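Local coordinates for DUF3887 domain-containing protein (PDB 4HYZ) that is of unknown function, a DUF3887-family protein of the NTF2-like clan, whose helices pack against an antiparallel sheet, at residues A[11-16]-A[71-76]; A[21-26]-A[107-112]; A[28-33]-A[58-63]; A[88-93]-A[97-102]. All coordinates share one frame; numbering follows the deposited sequence.

Contact 1 (A[11-16]-A[71-76]). With SO4 (sulfate ion), chain K; SO4 (sulfate ion), chain M.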
# COMPACT_ATOMS: atom_id res chain seq x y z
N PHE A 11 -16.71 1.91 0.72
CA PHE A 11 -16.56 0.47 0.53
C PHE A 11 -16.08 -0.17 1.84
O PHE A 11 -15.39 0.48 2.62
CB PHE A 11 -15.53 0.16 -0.58
CG PHE A 11 -15.95 0.51 -1.98
CD1 PHE A 11 -15.66 1.77 -2.51
CD2 PHE A 11 -16.59 -0.43 -2.79
CE1 PHE A 11 -16.04 2.10 -3.81
CE2 PHE A 11 -16.99 -0.09 -4.10
CZ PHE A 11 -16.70 1.17 -4.60
N ASP A 12 -16.41 -1.44 2.08
CA ASP A 12 -15.83 -2.06 3.27
C ASP A 12 -15.38 -3.45 2.90
O ASP A 12 -15.96 -4.08 2.02
CB ASP A 12 -16.74 -2.01 4.50
CG ASP A 12 -17.82 -3.00 4.48
OD1 ASP A 12 -18.88 -2.70 3.90
OD2 ASP A 12 -17.61 -4.12 5.02
N LYS A 13 -14.31 -3.92 3.54
CA LYS A 13 -13.63 -5.17 3.20
C LYS A 13 -14.54 -6.40 3.20
O LYS A 13 -14.55 -7.13 2.22
CB LYS A 13 -12.44 -5.42 4.12
CG LYS A 13 -11.28 -4.45 3.91
CD LYS A 13 -10.16 -4.80 4.86
CE LYS A 13 -9.21 -3.65 5.12
NZ LYS A 13 -8.21 -3.98 6.19
N GLU A 14 -15.29 -6.61 4.27
CA GLU A 14 -16.19 -7.73 4.46
C GLU A 14 -17.25 -7.78 3.33
O GLU A 14 -17.44 -8.84 2.76
CB GLU A 14 -16.85 -7.60 5.86
CG GLU A 14 -17.55 -8.83 6.39
CD GLU A 14 -18.40 -8.63 7.65
OE1 GLU A 14 -18.64 -7.46 8.04
OE2 GLU A 14 -18.87 -9.65 8.20
N THR A 15 -17.88 -6.65 2.98
CA THR A 15 -18.88 -6.57 1.90
C THR A 15 -18.23 -6.93 0.57
O THR A 15 -18.81 -7.67 -0.22
CB THR A 15 -19.49 -5.16 1.86
OG1 THR A 15 -20.06 -4.92 3.12
CG2 THR A 15 -20.59 -5.00 0.80
N VAL A 16 -17.03 -6.39 0.32
CA VAL A 16 -16.33 -6.61 -0.94
C VAL A 16 -15.92 -8.08 -1.05
O VAL A 16 -16.17 -8.66 -2.10
CB VAL A 16 -15.14 -5.65 -1.12
CG1 VAL A 16 -14.25 -6.06 -2.33
CG2 VAL A 16 -15.65 -4.22 -1.28
N CYS A 71 -7.29 -12.02 0.54
CA CYS A 71 -7.77 -10.85 -0.19
C CYS A 71 -6.78 -9.72 -0.07
O CYS A 71 -6.32 -9.46 1.03
CB CYS A 71 -9.12 -10.40 0.33
SG CYS A 71 -10.50 -11.31 -0.37
N THR A 72 -6.54 -9.01 -1.19
CA THR A 72 -5.76 -7.76 -1.28
C THR A 72 -6.70 -6.69 -1.81
O THR A 72 -7.24 -6.86 -2.90
CB THR A 72 -4.52 -7.93 -2.18
OG1 THR A 72 -3.75 -9.03 -1.74
CG2 THR A 72 -3.70 -6.67 -2.25
N TYR A 73 -6.87 -5.59 -1.10
CA TYR A 73 -7.81 -4.52 -1.45
C TYR A 73 -7.13 -3.33 -2.09
O TYR A 73 -6.07 -2.91 -1.65
CB TYR A 73 -8.63 -4.09 -0.20
CG TYR A 73 -9.39 -5.25 0.40
CD1 TYR A 73 -10.64 -5.62 -0.08
CD2 TYR A 73 -8.83 -6.02 1.43
CE1 TYR A 73 -11.34 -6.71 0.44
CE2 TYR A 73 -9.52 -7.11 1.97
CZ TYR A 73 -10.78 -7.44 1.48
OH TYR A 73 -11.49 -8.52 1.97
N LEU A 74 -7.76 -2.78 -3.12
CA LEU A 74 -7.24 -1.63 -3.86
C LEU A 74 -8.40 -0.74 -4.23
O LEU A 74 -9.55 -1.06 -3.96
CB LEU A 74 -6.47 -2.08 -5.13
CG LEU A 74 -5.24 -3.00 -4.95
CD1 LEU A 74 -4.82 -3.60 -6.29
CD2 LEU A 74 -4.04 -2.21 -4.44
N GLY A 75 -8.10 0.39 -4.82
CA GLY A 75 -9.15 1.33 -5.21
C GLY A 75 -8.72 2.22 -6.33
O GLY A 75 -7.54 2.24 -6.74
N GLN A 76 -9.68 2.94 -6.87
CA GLN A 76 -9.43 3.88 -7.95
C GLN A 76 -10.48 4.98 -7.94
O GLN A 76 -11.65 4.73 -7.67
CB GLN A 76 -9.47 3.15 -9.32
CG GLN A 76 -9.06 4.06 -10.49
CD GLN A 76 -9.09 3.40 -11.85
OE1 GLN A 76 -9.38 2.23 -12.00
NE2 GLN A 76 -8.77 4.15 -12.89
S SO4 K . -5.28 -4.77 3.43
O1 SO4 K . -6.17 -5.38 4.42
O2 SO4 K . -3.94 -4.63 4.03
O3 SO4 K . -5.19 -5.62 2.21
O4 SO4 K . -5.77 -3.43 2.99
S SO4 M . -9.53 -5.06 9.83
O1 SO4 M . -9.28 -5.89 8.64
O2 SO4 M . -10.86 -5.32 10.36
O3 SO4 M . -8.54 -5.42 10.85
O4 SO4 M . -9.45 -3.62 9.51
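K13 NZ is gripped by two sulfate ions, probably from the crystallisation liquor: it gives one hydrogen bond of 3.0 Å to O1 of the chain K sulfate and another of 3.3 Å to O1 of the chain M sulfate. On the way there its aliphatic chain lies over one face of the Y73 ring, where CG makes a CH-pi contact 3.7 Å from the ring centroid, only 11° off the normal. CG stands anti to the carbonyl carbon (chi1 -69°), and the chain is extended beyond it, which carries the ammonium past the ring. At the ring edge, V16 CG1 meets Y73 CE1 at 4.1 Å, and O3 of the chain K sulfate lies near the plane. The first turn of helix 13-28 is thus laid on strand 65-78, helix against sheet as in the NTF2-like clan. That turn is capped by D12, whose OD2 accepts from T15 N at 163° and whose OD1 accepts from T15 OG1 at 2.6 Å. With an alanine at Y73, the methylenes of K13 would probably lose their aromatic platform and V16 its edge neighbour. Y73 OH bonds a glycerol, and K13 also packs on C71 of a neighbouring subunit.

Contact 2 (A[21-26]-A[107-112]). With SO4 (sulfate ion), chain D.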
# COMPACT_ATOMS: atom_id res chain seq x y z
N MSE A 21 -16.62 -13.36 -3.60
CA MSE A 21 -16.79 -14.81 -3.51
C MSE A 21 -18.07 -15.27 -4.23
O MSE A 21 -18.05 -16.26 -4.97
CB MSE A 21 -16.80 -15.26 -2.05
CG MSE A 21 -15.45 -15.08 -1.37
SE MSE A 21 -15.47 -15.88 0.39
CE MSE A 21 -16.62 -14.59 1.34
N GLU A 22 -19.16 -14.51 -4.06
CA GLU A 22 -20.44 -14.80 -4.74
C GLU A 22 -20.31 -14.63 -6.24
O GLU A 22 -20.76 -15.47 -6.99
CB GLU A 22 -21.54 -13.89 -4.23
CG GLU A 22 -22.07 -14.35 -2.89
CD GLU A 22 -22.81 -13.32 -2.09
OE1 GLU A 22 -22.80 -12.12 -2.46
OE2 GLU A 22 -23.34 -13.70 -1.02
N ASP A 23 -19.65 -13.55 -6.68
CA ASP A 23 -19.48 -13.26 -8.10
C ASP A 23 -18.56 -14.28 -8.79
O ASP A 23 -18.77 -14.59 -9.96
CB ASP A 23 -18.99 -11.82 -8.29
CG ASP A 23 -20.07 -10.80 -7.95
OD1 ASP A 23 -21.24 -11.21 -7.70
OD2 ASP A 23 -19.75 -9.60 -7.89
N ILE A 24 -17.55 -14.82 -8.08
CA ILE A 24 -16.68 -15.84 -8.67
C ILE A 24 -17.47 -17.15 -8.78
O ILE A 24 -17.33 -17.86 -9.77
CB ILE A 24 -15.33 -16.00 -7.92
CG1 ILE A 24 -14.45 -14.76 -8.19
CG2 ILE A 24 -14.60 -17.31 -8.31
CD1 ILE A 24 -13.38 -14.54 -7.13
N GLU A 25 -18.34 -17.45 -7.79
CA GLU A 25 -19.21 -18.63 -7.85
C GLU A 25 -20.18 -18.52 -9.02
O GLU A 25 -20.43 -19.50 -9.69
CB GLU A 25 -19.99 -18.82 -6.55
CG GLU A 25 -19.14 -19.28 -5.38
CD GLU A 25 -19.76 -19.02 -4.02
OE1 GLU A 25 -20.81 -18.34 -3.92
OE2 GLU A 25 -19.13 -19.43 -3.02
N ILE A 26 -20.71 -17.33 -9.30
CA ILE A 26 -21.63 -17.11 -10.44
C ILE A 26 -20.82 -17.30 -11.74
O ILE A 26 -21.34 -17.90 -12.67
CB ILE A 26 -22.35 -15.73 -10.35
CG1 ILE A 26 -23.39 -15.69 -9.17
CG2 ILE A 26 -23.06 -15.40 -11.67
CD1 ILE A 26 -23.53 -14.12 -8.47
N MSE A 107 -21.96 -1.73 -5.71
CA MSE A 107 -21.47 -3.11 -5.56
C MSE A 107 -21.80 -4.00 -6.76
O MSE A 107 -21.99 -5.23 -6.64
CB MSE A 107 -21.93 -3.74 -4.22
CG MSE A 107 -21.17 -3.13 -3.01
SE MSE A 107 -19.22 -3.30 -3.15
CE MSE A 107 -19.01 -5.22 -3.35
N ASN A 108 -21.77 -3.37 -7.94
CA ASN A 108 -21.91 -4.11 -9.21
C ASN A 108 -20.55 -4.11 -9.89
O ASN A 108 -19.79 -3.17 -9.70
CB ASN A 108 -22.99 -3.49 -10.06
CG ASN A 108 -24.33 -3.59 -9.38
OD1 ASN A 108 -24.72 -4.64 -8.87
ND2 ASN A 108 -25.08 -2.52 -9.38
N LEU A 109 -20.21 -5.15 -10.63
CA LEU A 109 -18.88 -5.24 -11.26
C LEU A 109 -18.62 -4.20 -12.35
O LEU A 109 -19.49 -3.89 -13.16
CB LEU A 109 -18.68 -6.64 -11.88
CG LEU A 109 -18.62 -7.82 -10.91
CD1 LEU A 109 -18.84 -9.15 -11.69
CD2 LEU A 109 -17.28 -7.85 -10.15
N VAL A 110 -17.38 -3.70 -12.38
CA VAL A 110 -16.93 -2.83 -13.47
C VAL A 110 -15.80 -3.56 -14.20
O VAL A 110 -15.41 -3.18 -15.29
CB VAL A 110 -16.52 -1.39 -13.04
CG1 VAL A 110 -17.72 -0.60 -12.52
CG2 VAL A 110 -15.39 -1.41 -12.01
N SER A 111 -15.28 -4.62 -13.57
CA SER A 111 -14.13 -5.39 -14.08
C SER A 111 -14.07 -6.75 -13.41
O SER A 111 -14.34 -6.88 -12.22
CB SER A 111 -12.83 -4.62 -13.81
OG SER A 111 -11.72 -5.31 -14.35
N PHE A 112 -13.70 -7.76 -14.18
CA PHE A 112 -13.60 -9.14 -13.70
C PHE A 112 -12.51 -9.80 -14.50
O PHE A 112 -12.68 -9.96 -15.71
CB PHE A 112 -14.95 -9.89 -13.85
CG PHE A 112 -14.97 -11.30 -13.29
CD1 PHE A 112 -14.38 -12.36 -13.98
CD2 PHE A 112 -15.62 -11.58 -12.09
CE1 PHE A 112 -14.41 -13.65 -13.47
CE2 PHE A 112 -15.65 -12.88 -11.58
CZ PHE A 112 -15.01 -13.90 -12.25
S SO4 D . -25.26 0.44 -11.18
O1 SO4 D . -24.84 1.73 -11.72
O2 SO4 D . -26.26 0.70 -10.14
O3 SO4 D . -25.82 -0.43 -12.30
O4 SO4 D . -24.15 -0.21 -10.55
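D23 and L109 bring their CA atoms to 8.6 Å, and I24 and F112 follow at 8.9 Å, with one turn of helix 13-28 lying beside the 107-112 chain. That chain turns a corner at V110, where V110 and S111 both face A102 in a classic beta bulge; L109 lies before the corner and F112 after it, and both still direct their side chains at the helix. No hydrogen bond crosses between the two segments. L109 brings its branch point up to the D23 carboxylate, with CG 3.7 Å from OD2 and both methyls close by. The ring of F112 is carried to the helix by CG standing anti to the backbone N (chi1 -176°). Its CE2 is 3.9 Å from the backbone O of D23 and 4.1 Å from CG1 of I24, both approached obliquely. Helix 13-28 is thereby packed on the last strand of the antiparallel sheet, a layering of helix on sheet shared with NTF2-like proteins. The buried carboxylate of D23 is satisfied elsewhere: OD2 accepts from Y103 OH, while OD1 accepts from Q19 NE2 and forms a salt bridge with R38, which also donates to M107 O and N108 OD1 and so bridges helix and loop. F112 in addition meets W35 edge-to-face. N108, whose side chain leaves the helix side, donates from ND2 to O4 of a sulfate at 2.8 Å in an almost perfectly straight bond, 179° at the hydrogen; that ion probably comes from the crystallisation liquor.

Contact 3 (A[28-33]-A[58-63])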
# COMPACT_ATOMS: atom_id res chain seq x y z
N GLN A 28 -18.16 -19.29 -12.12
CA GLN A 28 -17.91 -20.74 -12.22
C GLN A 28 -19.16 -21.54 -12.59
O GLN A 28 -19.02 -22.68 -13.04
CB GLN A 28 -17.32 -21.31 -10.92
CG GLN A 28 -15.91 -20.82 -10.60
CD GLN A 28 -15.50 -21.11 -9.17
OE1 GLN A 28 -16.30 -21.50 -8.29
NE2 GLN A 28 -14.24 -20.91 -8.90
N SER A 29 -20.38 -20.99 -12.40
CA SER A 29 -21.64 -21.69 -12.68
C SER A 29 -21.86 -21.93 -14.18
O SER A 29 -22.69 -22.77 -14.54
CB SER A 29 -22.81 -20.90 -12.11
OG SER A 29 -23.07 -19.73 -12.87
N LYS A 30 -21.13 -21.19 -15.04
CA LYS A 30 -21.18 -21.25 -16.52
C LYS A 30 -22.47 -20.59 -17.05
O LYS A 30 -22.74 -20.65 -18.25
CB LYS A 30 -21.00 -22.68 -17.09
CG LYS A 30 -19.75 -23.40 -16.58
CD LYS A 30 -19.50 -24.73 -17.29
CE LYS A 30 -18.55 -25.57 -16.46
NZ LYS A 30 -18.17 -26.85 -17.12
N ASP A 31 -23.25 -19.93 -16.17
CA ASP A 31 -24.47 -19.21 -16.55
C ASP A 31 -24.06 -17.78 -16.94
O ASP A 31 -23.93 -16.91 -16.08
CB ASP A 31 -25.49 -19.23 -15.39
CG ASP A 31 -26.85 -18.64 -15.71
OD1 ASP A 31 -26.94 -17.82 -16.63
OD2 ASP A 31 -27.81 -18.98 -15.01
N TYR A 32 -23.85 -17.57 -18.25
CA TYR A 32 -23.42 -16.29 -18.83
C TYR A 32 -24.35 -15.12 -18.45
O TYR A 32 -23.86 -14.06 -18.07
CB TYR A 32 -23.30 -16.39 -20.37
CG TYR A 32 -23.05 -15.06 -21.03
CD1 TYR A 32 -21.92 -14.30 -20.71
CD2 TYR A 32 -23.96 -14.52 -21.92
CE1 TYR A 32 -21.72 -13.04 -21.27
CE2 TYR A 32 -23.75 -13.28 -22.51
CZ TYR A 32 -22.64 -12.53 -22.17
OH TYR A 32 -22.44 -11.31 -22.75
N GLU A 33 -25.68 -15.31 -18.59
CA GLU A 33 -26.65 -14.26 -18.31
C GLU A 33 -26.66 -13.85 -16.82
O GLU A 33 -26.80 -12.66 -16.56
CB GLU A 33 -28.07 -14.64 -18.80
CG GLU A 33 -28.16 -14.78 -20.33
CD GLU A 33 -27.87 -13.56 -21.20
OE1 GLU A 33 -27.94 -12.42 -20.69
OE2 GLU A 33 -27.63 -13.75 -22.41
N ILE A 58 -10.33 -21.73 -19.96
CA ILE A 58 -9.16 -21.62 -19.07
C ILE A 58 -9.54 -22.14 -17.67
O ILE A 58 -8.74 -22.84 -17.05
CB ILE A 58 -8.60 -20.15 -19.04
CG1 ILE A 58 -8.11 -19.73 -20.45
CG2 ILE A 58 -7.47 -19.99 -18.02
CD1 ILE A 58 -8.19 -18.23 -20.73
N LEU A 59 -10.76 -21.81 -17.19
CA LEU A 59 -11.29 -22.23 -15.89
C LEU A 59 -11.35 -23.76 -15.78
O LEU A 59 -10.91 -24.29 -14.76
CB LEU A 59 -12.69 -21.63 -15.61
CG LEU A 59 -13.41 -22.12 -14.32
CD1 LEU A 59 -12.68 -21.67 -13.07
CD2 LEU A 59 -14.86 -21.66 -14.30
N GLU A 60 -11.87 -24.46 -16.83
CA GLU A 60 -11.99 -25.92 -16.85
C GLU A 60 -10.64 -26.62 -16.62
O GLU A 60 -10.60 -27.67 -15.99
CB GLU A 60 -12.61 -26.41 -18.17
CG GLU A 60 -14.06 -26.88 -18.07
CD GLU A 60 -15.12 -25.84 -18.41
OE1 GLU A 60 -15.29 -24.87 -17.62
OE2 GLU A 60 -15.81 -26.01 -19.44
N LYS A 61 -9.53 -26.00 -17.09
CA LYS A 61 -8.16 -26.54 -16.98
C LYS A 61 -7.62 -26.50 -15.54
O LYS A 61 -6.58 -27.10 -15.27
CB LYS A 61 -7.19 -25.74 -17.89
CG LYS A 61 -7.37 -25.94 -19.40
CD LYS A 61 -6.54 -24.90 -20.18
CE LYS A 61 -6.28 -25.28 -21.62
NZ LYS A 61 -7.46 -25.03 -22.49
N GLN A 62 -8.30 -25.78 -14.62
CA GLN A 62 -7.87 -25.63 -13.22
C GLN A 62 -8.33 -26.77 -12.33
O GLN A 62 -7.79 -26.96 -11.24
CB GLN A 62 -8.40 -24.31 -12.63
CG GLN A 62 -8.03 -23.06 -13.41
CD GLN A 62 -6.58 -22.99 -13.75
OE1 GLN A 62 -5.70 -23.08 -12.88
NE2 GLN A 62 -6.30 -22.85 -15.04
N GLY A 63 -9.34 -27.49 -12.78
CA GLY A 63 -9.93 -28.56 -11.99
C GLY A 63 -10.96 -27.99 -11.02
O GLY A 63 -11.35 -26.83 -11.12
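The apolar part of this contact joins L59 to Q28. CD2 of L59 lies 3.8 Å from CA of Q28 and 3.9 Å from its CG, and the two side chains cross at about a right angle. L59 holds its CG anti to the backbone N (chi1 174°), which, with chi2 at 66°, brings CD2 to Q28. The charged part lies at the exposed margin, where K30 and E60 reach for each other from opposite directions. K30 is extended, whereas E60 bends at chi2 (94°), and NZ sits over the face of the E60 carboxylate, 3.4 Å from OE2 and 3.5 Å from OE1, a long salt bridge. Inside 58-63, Q62 NE2 donates to I58 O at 3.2 Å, closing the end of helix 49-60. D31 is the N-cap of helix 32-36, its OD1 accepting from S34 N just past the segment. K30 itself leaves helical geometry with positive phi, turning the chain from helix 13-28 toward helix 32-36. The contact thus joins this link to the C-terminal end of helix 49-60. Q28 packs on V90 and its NE2 probably bonds Y92 OH; L59 touches Y92 and Y99 of the sheet and M114 at the chain end.

Contact 4 (A[88-93]-A[97-102])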
# COMPACT_ATOMS: atom_id res chain seq x y z
N ILE A 88 -8.30 -11.62 -5.08
CA ILE A 88 -8.65 -12.73 -4.19
C ILE A 88 -8.09 -14.02 -4.75
O ILE A 88 -8.14 -14.27 -5.95
CB ILE A 88 -10.19 -12.79 -3.91
CG1 ILE A 88 -10.58 -13.96 -2.94
CG2 ILE A 88 -11.02 -12.79 -5.20
CD1 ILE A 88 -12.05 -13.87 -2.39
N VAL A 89 -7.48 -14.80 -3.86
CA VAL A 89 -6.90 -16.10 -4.20
C VAL A 89 -8.03 -17.12 -4.28
O VAL A 89 -8.85 -17.21 -3.36
CB VAL A 89 -5.82 -16.54 -3.18
CG1 VAL A 89 -5.34 -17.96 -3.45
CG2 VAL A 89 -4.65 -15.57 -3.17
N VAL A 90 -8.07 -17.87 -5.37
CA VAL A 90 -9.02 -18.98 -5.53
C VAL A 90 -8.15 -20.23 -5.71
O VAL A 90 -7.31 -20.30 -6.61
CB VAL A 90 -10.08 -18.78 -6.63
CG1 VAL A 90 -11.06 -19.93 -6.63
CG2 VAL A 90 -10.82 -17.46 -6.43
N LYS A 91 -8.30 -21.17 -4.78
CA LYS A 91 -7.50 -22.41 -4.79
C LYS A 91 -8.26 -23.51 -5.53
O LYS A 91 -9.36 -23.87 -5.13
CB LYS A 91 -7.11 -22.86 -3.36
CG LYS A 91 -6.67 -21.72 -2.44
CD LYS A 91 -6.21 -22.21 -1.08
CE LYS A 91 -5.56 -21.12 -0.27
NZ LYS A 91 -5.31 -21.55 1.12
N TYR A 92 -7.72 -23.95 -6.68
CA TYR A 92 -8.27 -25.04 -7.49
C TYR A 92 -7.37 -26.25 -7.32
O TYR A 92 -6.25 -26.11 -6.80
CB TYR A 92 -8.40 -24.67 -8.98
CG TYR A 92 -9.37 -23.54 -9.26
CD1 TYR A 92 -10.74 -23.78 -9.35
CD2 TYR A 92 -8.92 -22.24 -9.47
CE1 TYR A 92 -11.64 -22.74 -9.58
CE2 TYR A 92 -9.80 -21.20 -9.74
CZ TYR A 92 -11.17 -21.46 -9.79
OH TYR A 92 -12.04 -20.42 -10.04
N GLU A 93 -7.81 -27.42 -7.78
CA GLU A 93 -7.05 -28.67 -7.71
C GLU A 93 -5.70 -28.53 -8.42
O GLU A 93 -4.69 -29.03 -7.91
CB GLU A 93 -7.86 -29.82 -8.31
CG GLU A 93 -8.04 -31.00 -7.36
N VAL A 97 -5.18 -19.41 -8.12
CA VAL A 97 -5.48 -18.46 -9.19
C VAL A 97 -5.85 -17.14 -8.54
O VAL A 97 -6.67 -17.15 -7.61
CB VAL A 97 -6.60 -19.01 -10.12
CG1 VAL A 97 -7.10 -17.94 -11.09
CG2 VAL A 97 -6.13 -20.25 -10.89
N ASN A 98 -5.27 -16.03 -8.99
CA ASN A 98 -5.57 -14.71 -8.45
C ASN A 98 -6.61 -13.98 -9.31
O ASN A 98 -6.30 -13.55 -10.43
CB ASN A 98 -4.31 -13.84 -8.32
CG ASN A 98 -3.28 -14.34 -7.35
OD1 ASN A 98 -3.47 -14.38 -6.14
ND2 ASN A 98 -2.13 -14.67 -7.86
N TYR A 99 -7.82 -13.82 -8.79
CA TYR A 99 -8.85 -13.08 -9.52
C TYR A 99 -8.80 -11.60 -9.15
O TYR A 99 -8.62 -11.29 -7.97
CB TYR A 99 -10.24 -13.62 -9.19
CG TYR A 99 -10.67 -14.86 -9.94
CD1 TYR A 99 -10.20 -16.12 -9.57
CD2 TYR A 99 -11.67 -14.80 -10.90
CE1 TYR A 99 -10.69 -17.28 -10.17
CE2 TYR A 99 -12.15 -15.95 -11.51
CZ TYR A 99 -11.66 -17.19 -11.14
OH TYR A 99 -12.15 -18.32 -11.74
N SER A 100 -9.02 -10.70 -10.12
CA SER A 100 -9.10 -9.24 -9.89
C SER A 100 -10.48 -8.77 -10.25
O SER A 100 -10.88 -8.88 -11.41
CB SER A 100 -8.06 -8.48 -10.70
OG SER A 100 -6.77 -8.95 -10.37
N LEU A 101 -11.22 -8.28 -9.26
CA LEU A 101 -12.57 -7.78 -9.41
C LEU A 101 -12.63 -6.36 -8.94
O LEU A 101 -11.99 -6.01 -7.95
CB LEU A 101 -13.58 -8.64 -8.59
CG LEU A 101 -14.10 -9.93 -9.23
CD1 LEU A 101 -12.99 -10.96 -9.42
CD2 LEU A 101 -15.17 -10.56 -8.37
N ALA A 102 -13.42 -5.53 -9.62
CA ALA A 102 -13.62 -4.14 -9.24
C ALA A 102 -15.09 -3.83 -9.25
O ALA A 102 -15.83 -4.35 -10.09
CB ALA A 102 -12.83 -3.20 -10.15
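Strands 81-92 and 95-103 form an antiparallel beta hairpin, and this contact is the part of its register next to the turn, with I88 opposite Y99, V89 opposite N98 and V90 opposite V97. In the backbone, I88 N to Y99 O and Y99 N to I88 O are each 2.9 Å, V90 N to V97 O is 2.7 Å and V97 N to V90 O 2.8 Å. On the face of I88, V90, V97 and Y99, V90 holds CG1 anti to the backbone N (chi1 -176°), which sets its CG2 3.5 Å from Y99 CD1. V97 presents CG2 to the edge of the Y92 ring, 3.7 Å from CD2. Y92 and Y99 cross at about a right angle and join through their hydroxyls, Y92 OH to Y99 OH 2.7 Å. Y92 OH is probably also hydrogen-bonded to Q28 NE2, and Y99 OH bonds Y55 OH. A phenylalanine in place of Y92 would keep the V97 edge contact but would probably leave Y99 OH and Q28 NE2 each without this partner. The hairpin lies between strands 65-78 and 109-113; helix 13-28 covers the I88 and V90 side through M21 and I24, and N98 packs on Q76 of a neighbouring subunit.

How the contacts relate
Contacts 1, 2 and 4 all reach the one antiparallel sheet, and contacts 1 and 2 both set helix 13-28 on it, at its first turn and in its second half, meeting where M107 packs on F11 and V16. Contact 4, built on strand pairing, is partly buried, with one face in the core and the other partly exposed; I24 and F112 of contact 2 pack on its I88 and Y99, and the bulge of contact 2 probably pairs with its A102. C71 of contact 1 touches I88. Contact 3 lies farthest from the chain's centre and adds a surface salt bridge, yet its Q28 and L59 reach Y92. Contact 2 is the most central; contact 1 is buried at Y73 and V16 but opens to sulfate at K13.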